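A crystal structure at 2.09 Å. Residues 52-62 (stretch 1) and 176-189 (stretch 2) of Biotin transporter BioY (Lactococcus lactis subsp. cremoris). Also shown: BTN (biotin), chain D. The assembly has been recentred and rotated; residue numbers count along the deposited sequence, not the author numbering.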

# COMPACT_ATOMS: atom_id res chain seq x y z
N ASN A 52 -3.71 2.60 3.68
CA ASN A 52 -3.06 2.49 2.40
C ASN A 52 -1.65 3.10 2.36
O ASN A 52 -0.84 2.72 1.52
N MSE A 53 -1.32 4.00 3.28
CA MSE A 53 0.05 4.51 3.35
C MSE A 53 1.08 3.40 3.61
O MSE A 53 2.21 3.41 3.06
N GLY A 54 0.74 2.47 4.50
CA GLY A 54 1.65 1.37 4.82
C GLY A 54 1.90 0.47 3.61
O GLY A 54 2.99 -0.09 3.45
N ILE A 55 0.86 0.31 2.80
CA ILE A 55 0.94 -0.43 1.57
C ILE A 55 1.94 0.24 0.63
O ILE A 55 2.72 -0.44 -0.03
N MSE A 56 1.94 1.56 0.61
CA MSE A 56 2.83 2.33 -0.24
C MSE A 56 4.27 2.21 0.17
O MSE A 56 5.17 2.20 -0.70
N MSE A 57 4.52 2.15 1.47
CA MSE A 57 5.89 2.09 2.01
C MSE A 57 6.59 0.76 1.85
O MSE A 57 7.84 0.72 1.80
N ALA A 58 5.83 -0.33 1.82
CA ALA A 58 6.36 -1.70 1.86
C ALA A 58 7.37 -2.01 0.75
O ALA A 58 8.45 -2.56 1.02
N GLY A 59 7.00 -1.69 -0.49
CA GLY A 59 7.89 -1.90 -1.65
C GLY A 59 9.14 -1.03 -1.69
O GLY A 59 10.18 -1.44 -2.19
N GLY A 60 9.04 0.19 -1.15
CA GLY A 60 10.18 1.09 -1.10
C GLY A 60 11.19 0.73 -0.02
O GLY A 60 12.34 1.19 -0.06
N LEU A 61 10.75 -0.04 0.97
CA LEU A 61 11.64 -0.52 2.03
C LEU A 61 12.19 -1.90 1.77
O LEU A 61 13.38 -2.13 1.91
N LEU A 62 11.32 -2.82 1.37
CA LEU A 62 11.67 -4.22 1.34
C LEU A 62 11.75 -4.76 -0.06
O LEU A 62 11.98 -5.95 -0.26
N LYS A 176 -0.06 11.12 1.82
CA LYS A 176 0.47 9.79 2.20
C LYS A 176 1.67 9.41 1.36
O LYS A 176 2.61 8.86 1.88
N ALA A 177 1.60 9.67 0.05
CA ALA A 177 2.70 9.34 -0.85
C ALA A 177 3.96 10.18 -0.53
O ALA A 177 5.09 9.65 -0.59
N ILE A 178 3.76 11.47 -0.20
CA ILE A 178 4.85 12.37 0.14
C ILE A 178 5.51 11.90 1.43
O ILE A 178 6.75 11.86 1.54
N LEU A 179 4.68 11.60 2.43
CA LEU A 179 5.21 11.13 3.72
C LEU A 179 5.92 9.79 3.54
O LEU A 179 6.92 9.51 4.22
N THR A 180 5.37 8.95 2.66
CA THR A 180 6.02 7.67 2.30
C THR A 180 7.45 7.89 1.81
O THR A 180 8.39 7.27 2.32
N VAL A 181 7.63 8.78 0.85
CA VAL A 181 8.97 9.02 0.30
C VAL A 181 9.91 9.57 1.38
O VAL A 181 11.03 9.06 1.56
N VAL A 182 9.44 10.57 2.14
CA VAL A 182 10.25 11.14 3.23
C VAL A 182 10.66 10.07 4.25
O VAL A 182 11.85 9.92 4.57
N ILE A 183 9.69 9.31 4.76
CA ILE A 183 9.95 8.27 5.75
C ILE A 183 10.88 7.16 5.22
O ILE A 183 11.90 6.83 5.87
N VAL A 184 10.57 6.61 4.05
CA VAL A 184 11.38 5.51 3.54
C VAL A 184 12.80 5.93 3.17
O VAL A 184 13.74 5.17 3.44
N ARG A 185 12.98 7.11 2.57
CA ARG A 185 14.33 7.58 2.20
C ARG A 185 15.19 7.76 3.46
O ARG A 185 16.37 7.40 3.47
N ARG A 186 14.61 8.34 4.52
CA ARG A 186 15.27 8.39 5.83
C ARG A 186 15.65 7.02 6.38
O ARG A 186 16.79 6.81 6.81
N LEU A 187 14.69 6.11 6.43
CA LEU A 187 14.98 4.75 6.90
C LEU A 187 16.09 4.06 6.10
O LEU A 187 16.87 3.32 6.67
N ARG A 188 16.16 4.34 4.79
CA ARG A 188 17.16 3.74 3.94
C ARG A 188 18.55 4.37 4.01
O ARG A 188 19.51 3.71 3.67
N LYS A 189 18.63 5.66 4.35
CA LYS A 189 19.84 6.44 4.13
C LYS A 189 21.00 5.81 4.91
O LYS A 189 22.14 5.82 4.45

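Two polar contacts join the helices, one near each end of the interface. At the C-terminal end, Arg-188 reaches back to the backbone of the other helix. Its NH2 donates to Gly-60 O at 2.8 Å, and its NE donates to the same Gly-60 O at 3.0 Å. The carbonyl lies at the edge of the guanidinium, near its plane, so one oxygen can take both N-H groups. The CA-to-CB bond of Arg-188 points sideways; the chain (chi1 m, chi2 t) then brings its end nearer to stretch 1. Gly-60 has no side chain, although there would be room for a CB on this side.

At the other end, Lys-176 NZ donates to Asn-52 OD1 at 2.9 Å. Lys-176 points toward stretch 1 and runs out long, with chi1 m, chi2 t and chi4 t. Asn-52 takes chi1 p, which brings its amide near the lysine. Biotin lies at this end. Lys-176 NZ also makes a weak hydrogen bond to BTN O3, at 2.9 Å, so the ammonium links the ligand to Asn-52. Asn-52 ND2 approaches BTN C6 at 3.6 Å and is hydrogen-bonded elsewhere in the structure.

Thr-180 points toward stretch 1, with chi1 m. Its OG1 donates to Lys-176 O at 2.8 Å, one turn back. The hydroxyl is therefore satisfied within its own helix and can sit among apolar groups. OG1 lies 3.6 Å from each of Met-53 CG, Met-56 CB and Met-57 CG.

These three methionines are selenomethionines. Met-53 (chi1 t, chi2 t) leaves sideways; its SE lies 4.2 Å from Leu-179 CB. Met-56 (m, t) points toward stretch 2. Its SE is 4.1 Å from Ala-177 CB, and its CE is 3.8 Å from Lys-176 CB. Met-57 (m, t) leaves sideways and touches two residues further along: its CG is 4.0 Å from Val-184 CG1, and its CE is 4.0 Å from Ile-183 CG2.

Leu-61 (m, t) continues the packing. Its CD2 lies 3.9 Å from Val-184 CB, and its CD1 lies 3.9 Å from Leu-187 CD1. Val-184, Ile-183 and Leu-187 all point toward stretch 1, each with chi1 m.

The two helices run in the same general direction, 37° apart, with axes 9.3 Å apart at closest approach. The nearest CA pairs step four residues at a time: Met-53 with Lys-176, Met-57 with Thr-180, Leu-61 with Val-184. Ala-58, Val-181 and Arg-185 point away.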

# COMPACT_ATOMS: atom_id res chain seq x y z
CB ASN A 52 -3.94 2.99 1.24
CG ASN A 52 -4.28 4.45 1.35
OD1 ASN A 52 -4.58 4.94 2.44
ND2 ASN A 52 -4.26 5.16 0.20
CB MSE A 53 0.13 5.58 4.45
CG MSE A 53 1.53 6.18 4.51
SE MSE A 53 1.61 7.70 5.76
CE MSE A 53 1.52 6.65 7.42
CB ILE A 55 -0.42 -0.53 0.83
CG1 ILE A 55 -1.52 -1.10 1.75
CG2 ILE A 55 -0.27 -1.38 -0.44
CD1 ILE A 55 -1.17 -2.44 2.38
CB MSE A 56 2.50 3.83 -0.19
CG MSE A 56 1.18 4.14 -0.83
SE MSE A 56 0.82 6.09 -0.74
CE MSE A 56 -1.15 6.02 -0.60
CB MSE A 57 5.83 2.37 3.51
CG MSE A 57 5.48 3.82 3.83
SE MSE A 57 4.97 3.99 5.73
CE MSE A 57 6.63 3.21 6.47
CB ALA A 58 5.21 -2.71 1.84
CB LEU A 61 10.96 -0.49 3.40
CG LEU A 61 10.79 0.91 3.98
CD1 LEU A 61 9.89 0.92 5.23
CD2 LEU A 61 12.17 1.53 4.23
CB LEU A 62 10.63 -5.00 2.16
CG LEU A 62 10.69 -4.70 3.67
CD1 LEU A 62 9.66 -5.49 4.46
CD2 LEU A 62 12.10 -4.90 4.25
CB LYS A 176 -0.58 8.68 2.10
CG LYS A 176 -1.74 8.80 3.10
CD LYS A 176 -2.92 7.92 2.68
CE LYS A 176 -4.27 8.53 2.99
NZ LYS A 176 -5.38 7.72 2.42
CB ALA A 177 2.29 9.53 -2.32
CB ILE A 178 4.42 13.85 0.39
CG1 ILE A 178 3.79 14.55 -0.83
CG2 ILE A 178 5.58 14.69 0.86
CD1 ILE A 178 4.35 14.18 -2.17
CB LEU A 179 4.10 10.99 4.77
CG LEU A 179 3.56 12.31 5.33
CD1 LEU A 179 2.25 12.10 6.09
CD2 LEU A 179 4.62 12.95 6.23
CB THR A 180 5.21 6.87 1.25
OG1 THR A 180 3.99 6.37 1.86
CG2 THR A 180 6.03 5.70 0.69
CB VAL A 181 8.93 9.90 -0.96
CG1 VAL A 181 10.36 10.19 -1.49
CG2 VAL A 181 8.08 9.21 -2.02
CB VAL A 182 9.49 12.27 3.99
CG1 VAL A 182 10.31 12.75 5.18
CG2 VAL A 182 9.18 13.44 3.05
CB ILE A 183 8.65 7.68 6.30
CG1 ILE A 183 7.92 8.71 7.17
CG2 ILE A 183 8.90 6.43 7.15
CD1 ILE A 183 6.46 8.33 7.41
CB VAL A 184 10.73 4.63 2.44
CG1 VAL A 184 9.27 4.35 2.73
CG2 VAL A 184 10.95 5.23 1.08
CB ARG A 185 14.37 8.88 1.38
CG ARG A 185 13.41 9.04 0.22
CD ARG A 185 13.91 8.75 -1.18
NE ARG A 185 15.15 9.39 -1.51
CZ ARG A 185 15.86 9.11 -2.60
NH1 ARG A 185 15.44 8.24 -3.51
NH2 ARG A 185 17.01 9.73 -2.77
CB ARG A 186 14.43 9.12 6.88
CG ARG A 186 14.80 10.57 7.07
CD ARG A 186 13.73 11.31 7.86
NE ARG A 186 13.75 12.74 7.57
CZ ARG A 186 12.85 13.62 8.02
NH1 ARG A 186 11.83 13.22 8.79
NH2 ARG A 186 12.97 14.91 7.69
CB LEU A 187 13.74 3.87 6.92
CG LEU A 187 12.73 4.21 8.01
CD1 LEU A 187 11.51 3.32 7.81
CD2 LEU A 187 13.29 4.07 9.44
CB ARG A 188 16.77 3.85 2.49
CG ARG A 188 15.79 2.81 1.96
CD ARG A 188 16.08 2.74 0.47
NE ARG A 188 14.86 2.74 -0.21
CZ ARG A 188 14.33 3.73 -0.92
NH1 ARG A 188 14.94 4.88 -1.24
NH2 ARG A 188 13.14 3.50 -1.35
CB LYS A 189 19.61 7.93 4.45
CG LYS A 189 20.41 8.52 5.60
CD LYS A 189 20.12 10.01 5.77
CE LYS A 189 20.65 10.83 4.60
NZ LYS A 189 20.91 12.26 4.97
C11 BTN D . -11.12 -1.39 3.57
O11 BTN D . -10.59 -1.34 4.70
O12 BTN D . -12.20 -1.99 3.41
C10 BTN D . -10.46 -0.72 2.34
C9 BTN D . -10.75 0.78 2.24
C8 BTN D . -10.11 1.36 0.96
C7 BTN D . -10.11 2.90 0.99
C2 BTN D . -9.46 3.51 -0.24
S1 BTN D . -7.69 3.18 -0.27
C6 BTN D . -7.43 4.48 -1.45
C5 BTN D . -8.44 5.61 -1.13
N1 BTN D . -7.87 6.57 -0.22
C3 BTN D . -8.49 6.59 0.96
O3 BTN D . -8.20 7.32 1.91
N2 BTN D . -9.49 5.69 0.93
C4 BTN D . -9.61 5.02 -0.34